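Local coordinates for putative citrate lyase, alfa subunit (Streptococcus mutans, PDB 2HJ0), which is a putative citrate lyase alpha subunit of the CitF family, an alpha/beta protein built around two mixed, largely parallel beta-sheets, at residues A[71-83]-A[228-240]. Residues are numbered along the deposited sequence; the frame is centred on the assembly and turned at random.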
loop_
_atom_site.group_PDB
_atom_site.type_symbol
_atom_site.label_atom_id
_atom_site.label_comp_id
_atom_site.label_asym_id
_atom_site.label_seq_id
_atom_site.Cartn_x
_atom_site.Cartn_y
_atom_site.Cartn_z
ATOM N N HIS A 71 -14.300 -7.691 10.004
ATOM C CA HIS A 71 -15.720 -8.039 9.941
ATOM C C HIS A 71 -16.404 -7.779 8.592
ATOM O O HIS A 71 -17.620 -7.515 8.540
ATOM C CB HIS A 71 -16.494 -7.296 11.039
ATOM C CG HIS A 71 -16.545 -5.814 10.848
ATOM N ND1 HIS A 71 -15.435 -5.009 10.973
ATOM C CD2 HIS A 71 -17.565 -4.994 10.501
ATOM C CE1 HIS A 71 -15.766 -3.758 10.708
ATOM N NE2 HIS A 71 -17.053 -3.721 10.416
ATOM N N HIS A 72 -15.654 -7.874 7.499
ATOM C CA HIS A 72 -16.262 -7.613 6.196
ATOM C C HIS A 72 -17.311 -8.636 5.784
ATOM O O HIS A 72 -18.148 -8.358 4.930
ATOM C CB HIS A 72 -15.187 -7.483 5.118
ATOM C CG HIS A 72 -14.534 -6.141 5.083
ATOM N ND1 HIS A 72 -13.200 -5.953 5.371
ATOM C CD2 HIS A 72 -15.027 -4.919 4.773
ATOM C CE1 HIS A 72 -12.897 -4.673 5.238
ATOM N NE2 HIS A 72 -13.988 -4.024 4.872
ATOM N N PHE A 73 -17.278 -9.810 6.399
ATOM C CA PHE A 73 -18.258 -10.855 6.087
ATOM C C PHE A 73 -19.482 -10.740 7.004
ATOM O O PHE A 73 -20.466 -11.483 6.869
ATOM C CB PHE A 73 -17.640 -12.243 6.242
ATOM C CG PHE A 73 -16.660 -12.575 5.172
ATOM C CD1 PHE A 73 -15.345 -12.883 5.484
ATOM C CD2 PHE A 73 -17.054 -12.564 3.840
ATOM C CE1 PHE A 73 -14.436 -13.177 4.486
ATOM C CE2 PHE A 73 -16.156 -12.856 2.826
ATOM C CZ PHE A 73 -14.845 -13.163 3.145
ATOM N N ARG A 74 -19.398 -9.801 7.940
ATOM C CA ARG A 74 -20.461 -9.556 8.889
ATOM C C ARG A 74 -21.032 -10.816 9.511
ATOM O O ARG A 74 -20.275 -11.665 9.967
ATOM C CB ARG A 74 -21.548 -8.743 8.216
ATOM C CG ARG A 74 -21.009 -7.422 7.765
ATOM C CD ARG A 74 -22.106 -6.419 7.625
ATOM N NE ARG A 74 -22.530 -6.330 6.243
ATOM C CZ ARG A 74 -23.570 -5.625 5.837
ATOM N NH1 ARG A 74 -23.886 -5.601 4.540
ATOM N NH2 ARG A 74 -24.288 -4.957 6.736
ATOM N N GLU A 75 -22.360 -10.944 9.531
ATOM C CA GLU A 75 -23.014 -12.107 10.139
ATOM C C GLU A 75 -22.728 -13.413 9.433
ATOM O O GLU A 75 -23.139 -14.477 9.894
ATOM C CB GLU A 75 -24.525 -11.905 10.205
ATOM C CG GLU A 75 -24.978 -10.743 11.086
ATOM C CD GLU A 75 -24.620 -10.918 12.570
ATOM O OE1 GLU A 75 -24.410 -12.068 13.021
ATOM O OE2 GLU A 75 -24.572 -9.888 13.276
ATOM N N GLY A 76 -22.033 -13.333 8.307
ATOM C CA GLY A 76 -21.710 -14.536 7.577
ATOM C C GLY A 76 -20.298 -14.999 7.863
ATOM O O GLY A 76 -19.852 -15.987 7.280
ATOM N N ASP A 77 -19.592 -14.319 8.767
ATOM C CA ASP A 77 -18.205 -14.701 9.064
ATOM C C ASP A 77 -18.005 -16.085 9.668
ATOM O O ASP A 77 -18.777 -16.526 10.517
ATOM C CB ASP A 77 -17.519 -13.700 9.996
ATOM C CG ASP A 77 -16.118 -14.141 10.359
ATOM O OD1 ASP A 77 -15.241 -14.093 9.477
ATOM O OD2 ASP A 77 -15.892 -14.575 11.512
ATOM N N TYR A 78 -16.943 -16.755 9.235
ATOM C CA TYR A 78 -16.603 -18.077 9.739
ATOM C C TYR A 78 -15.190 -18.097 10.312
ATOM O O TYR A 78 -14.883 -18.918 11.166
ATOM C CB TYR A 78 -16.681 -19.112 8.626
ATOM C CG TYR A 78 -18.072 -19.510 8.193
ATOM C CD1 TYR A 78 -18.251 -20.317 7.073
ATOM C CD2 TYR A 78 -19.206 -19.095 8.889
ATOM C CE1 TYR A 78 -19.513 -20.702 6.646
ATOM C CE2 TYR A 78 -20.489 -19.481 8.466
ATOM C CZ TYR A 78 -20.627 -20.288 7.334
ATOM O OH TYR A 78 -21.868 -20.665 6.865
ATOM N N VAL A 79 -14.338 -17.193 9.829
ATOM C CA VAL A 79 -12.944 -17.105 10.254
ATOM C C VAL A 79 -12.745 -16.901 11.746
ATOM O O VAL A 79 -11.969 -17.621 12.349
ATOM C CB VAL A 79 -12.216 -15.982 9.494
ATOM C CG1 VAL A 79 -10.757 -15.920 9.902
ATOM C CG2 VAL A 79 -12.344 -16.213 8.004
HETATM N N MSE A 80 -13.434 -15.932 12.341
HETATM C CA MSE A 80 -13.306 -15.663 13.777
HETATM C C MSE A 80 -13.527 -16.920 14.618
HETATM O O MSE A 80 -12.615 -17.372 15.303
HETATM C CB MSE A 80 -14.313 -14.590 14.215
HETATM C CG MSE A 80 -13.720 -13.211 14.570
HETATM SE SE MSE A 80 -13.423 -12.815 16.491
HETATM C CE MSE A 80 -15.130 -11.969 16.939
ATOM N N ASN A 81 -14.738 -17.476 14.559
ATOM C CA ASN A 81 -15.085 -18.664 15.338
ATOM C C ASN A 81 -14.172 -19.823 15.023
ATOM O O ASN A 81 -13.900 -20.673 15.870
ATOM C CB ASN A 81 -16.528 -19.108 15.074
ATOM C CG ASN A 81 -17.542 -18.033 15.396
ATOM O OD1 ASN A 81 -17.350 -17.222 16.303
ATOM N ND2 ASN A 81 -18.641 -18.035 14.665
HETATM N N MSE A 82 -13.707 -19.855 13.789
HETATM C CA MSE A 82 -12.822 -20.910 13.335
HETATM C C MSE A 82 -11.477 -20.867 14.072
HETATM O O MSE A 82 -11.122 -21.808 14.781
HETATM C CB MSE A 82 -12.605 -20.748 11.836
HETATM C CG MSE A 82 -12.227 -22.008 11.100
HETATM SE SE MSE A 82 -12.127 -21.603 9.225
HETATM C CE MSE A 82 -13.998 -21.406 8.846
ATOM N N VAL A 83 -10.738 -19.771 13.905
ATOM C CA VAL A 83 -9.437 -19.626 14.544
ATOM C C VAL A 83 -9.518 -19.781 16.058
ATOM O O VAL A 83 -8.872 -20.657 16.636
ATOM C CB VAL A 83 -8.808 -18.258 14.213
ATOM C CG1 VAL A 83 -7.476 -18.095 14.927
ATOM C CG2 VAL A 83 -8.618 -18.135 12.723
ATOM N N ILE A 228 -0.805 -18.909 4.177
ATOM C CA ILE A 228 -2.097 -18.996 3.534
ATOM C C ILE A 228 -2.685 -20.359 3.826
ATOM O O ILE A 228 -2.011 -21.377 3.689
ATOM C CB ILE A 228 -2.008 -18.835 2.016
ATOM C CG1 ILE A 228 -1.423 -17.471 1.659
ATOM C CG2 ILE A 228 -3.386 -18.971 1.416
ATOM C CD1 ILE A 228 0.080 -17.394 1.757
ATOM N N VAL A 229 -3.936 -20.375 4.257
ATOM C CA VAL A 229 -4.597 -21.626 4.549
ATOM C C VAL A 229 -5.907 -21.661 3.795
ATOM O O VAL A 229 -6.668 -20.694 3.798
ATOM C CB VAL A 229 -4.866 -21.781 6.055
ATOM C CG1 VAL A 229 -5.549 -20.543 6.575
ATOM C CG2 VAL A 229 -5.731 -23.004 6.308
ATOM N N VAL A 230 -6.164 -22.781 3.140
ATOM C CA VAL A 230 -7.386 -22.948 2.380
ATOM C C VAL A 230 -8.405 -23.757 3.168
ATOM O O VAL A 230 -8.056 -24.760 3.768
ATOM C CB VAL A 230 -7.095 -23.681 1.069
ATOM C CG1 VAL A 230 -8.397 -24.014 0.376
ATOM C CG2 VAL A 230 -6.220 -22.816 0.169
ATOM N N VAL A 231 -9.659 -23.321 3.165
ATOM C CA VAL A 231 -10.718 -24.048 3.870
ATOM C C VAL A 231 -11.943 -24.199 2.968
ATOM O O VAL A 231 -12.038 -23.546 1.929
ATOM C CB VAL A 231 -11.144 -23.327 5.166
ATOM C CG1 VAL A 231 -10.015 -23.386 6.175
ATOM C CG2 VAL A 231 -11.522 -21.879 4.862
ATOM N N ASP A 232 -12.884 -25.051 3.366
ATOM C CA ASP A 232 -14.083 -25.271 2.565
ATOM C C ASP A 232 -14.936 -24.010 2.415
ATOM O O ASP A 232 -15.485 -23.760 1.339
ATOM C CB ASP A 232 -14.925 -26.412 3.159
ATOM C CG ASP A 232 -16.104 -26.800 2.263
ATOM O OD1 ASP A 232 -15.864 -27.199 1.090
ATOM O OD2 ASP A 232 -17.269 -26.706 2.729
ATOM N N ALA A 233 -15.035 -23.214 3.480
ATOM C CA ALA A 233 -15.828 -21.978 3.454
ATOM C C ALA A 233 -15.410 -20.990 4.525
ATOM O O ALA A 233 -15.303 -21.350 5.690
ATOM C CB ALA A 233 -17.307 -22.294 3.622
ATOM N N ILE A 234 -15.197 -19.741 4.138
ATOM C CA ILE A 234 -14.800 -18.731 5.103
ATOM C C ILE A 234 -16.001 -17.925 5.529
ATOM O O ILE A 234 -15.989 -17.271 6.570
ATOM C CB ILE A 234 -13.763 -17.792 4.518
ATOM C CG1 ILE A 234 -14.349 -17.082 3.303
ATOM C CG2 ILE A 234 -12.535 -18.579 4.116
ATOM C CD1 ILE A 234 -13.370 -16.194 2.604
ATOM N N GLY A 235 -17.050 -17.976 4.724
ATOM C CA GLY A 235 -18.252 -17.239 5.055
ATOM C C GLY A 235 -19.498 -17.933 4.553
ATOM O O GLY A 235 -19.430 -18.792 3.680
ATOM N N ASP A 236 -20.643 -17.551 5.103
ATOM C CA ASP A 236 -21.913 -18.139 4.712
ATOM C C ASP A 236 -22.240 -17.775 3.266
ATOM O O ASP A 236 -22.221 -16.604 2.895
ATOM C CB ASP A 236 -23.024 -17.643 5.636
ATOM C CG ASP A 236 -24.234 -18.553 5.632
ATOM O OD1 ASP A 236 -24.792 -18.798 4.533
ATOM O OD2 ASP A 236 -24.627 -19.018 6.731
ATOM N N PRO A 237 -22.554 -18.782 2.437
ATOM C CA PRO A 237 -22.889 -18.603 1.021
ATOM C C PRO A 237 -23.747 -17.380 0.708
ATOM O O PRO A 237 -23.233 -16.345 0.279
ATOM C CB PRO A 237 -23.597 -19.905 0.676
ATOM C CG PRO A 237 -22.848 -20.901 1.501
ATOM C CD PRO A 237 -22.725 -20.192 2.836
ATOM N N GLU A 238 -25.055 -17.501 0.912
ATOM C CA GLU A 238 -25.960 -16.391 0.633
ATOM C C GLU A 238 -25.771 -15.223 1.601
ATOM O O GLU A 238 -26.396 -14.173 1.444
ATOM C CB GLU A 238 -27.423 -16.869 0.658
ATOM C CG GLU A 238 -27.623 -18.295 1.144
ATOM C CD GLU A 238 -27.205 -18.474 2.588
ATOM O OE1 GLU A 238 -27.300 -19.609 3.097
ATOM O OE2 GLU A 238 -26.780 -17.479 3.215
ATOM N N GLY A 239 -24.904 -15.407 2.592
ATOM C CA GLY A 239 -24.652 -14.357 3.566
ATOM C C GLY A 239 -24.030 -13.108 2.965
ATOM O O GLY A 239 -23.740 -12.146 3.681
ATOM N N ILE A 240 -23.828 -13.121 1.650
ATOM C CA ILE A 240 -23.237 -11.988 0.942
ATOM C C ILE A 240 -23.514 -12.117 -0.560
ATOM O O ILE A 240 -23.189 -11.220 -1.346
ATOM C CB ILE A 240 -21.695 -11.918 1.188
ATOM C CG1 ILE A 240 -21.109 -10.616 0.618
ATOM C CG2 ILE A 240 -21.013 -13.129 0.557
ATOM C CD1 ILE A 240 -21.559 -9.343 1.333
#
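The ring of Tyr-78 lies with one face on the backbone of Gly-235 and Asp-236: Gly-235 C and Asp-236 N sit over the rim of that face, and Gly-235 CA makes a CH-pi contact 4.0 Å from the ring centroid. Ala-233 O meets the edge of the same ring in its plane, 3.4 Å from Tyr-78 CD1. At the far end, Tyr-78 OH gives a weak hydrogen bond to Asp-236 OD2 (3.2 Å), with ring and carboxylate planes 53° apart. Phe-73 approaches Ile-234 obliquely, its CZ 3.4 Å from Ile-234 CD1; that methyl is carried toward the ring by CG1, set between backbone N and carbonyl carbon (chi1 61°). Val-79 CG2 packs alongside Ile-234 CB. Met-82 and Val-231 slide past each other, SE 4.1 Å from CG1, and the bend at chi3 (-72°) turns Met-82 CE toward Ala-233 O (3.4 Å).

The backbones join in a single beta bridge of Asp-77 with Gly-235. Its firm bond runs from Asp-236 N to Gly-76 O (2.8 Å), in the carbonyl plane on a lone pair; another, from Tyr-78 N to Ile-234 O, is weak and less surely placed. Just before helix 79-89, whose N-cap position is Tyr-78, Asp-77 forms an Asx motif: its OD2 accepts from Met-80 N (2.9 Å) through the syn lone pair and is also bonded to His-106 NE2.

The contact thus ties the loop between parallel strand 66-69 and helix 79-89 to the chain leaving strand 227-230 of the same sheet. Its polar link is mainly backbone to backbone, supplemented by the tyrosine hydroxyl, while Phe-73 and Val-79 pack on Ile-234.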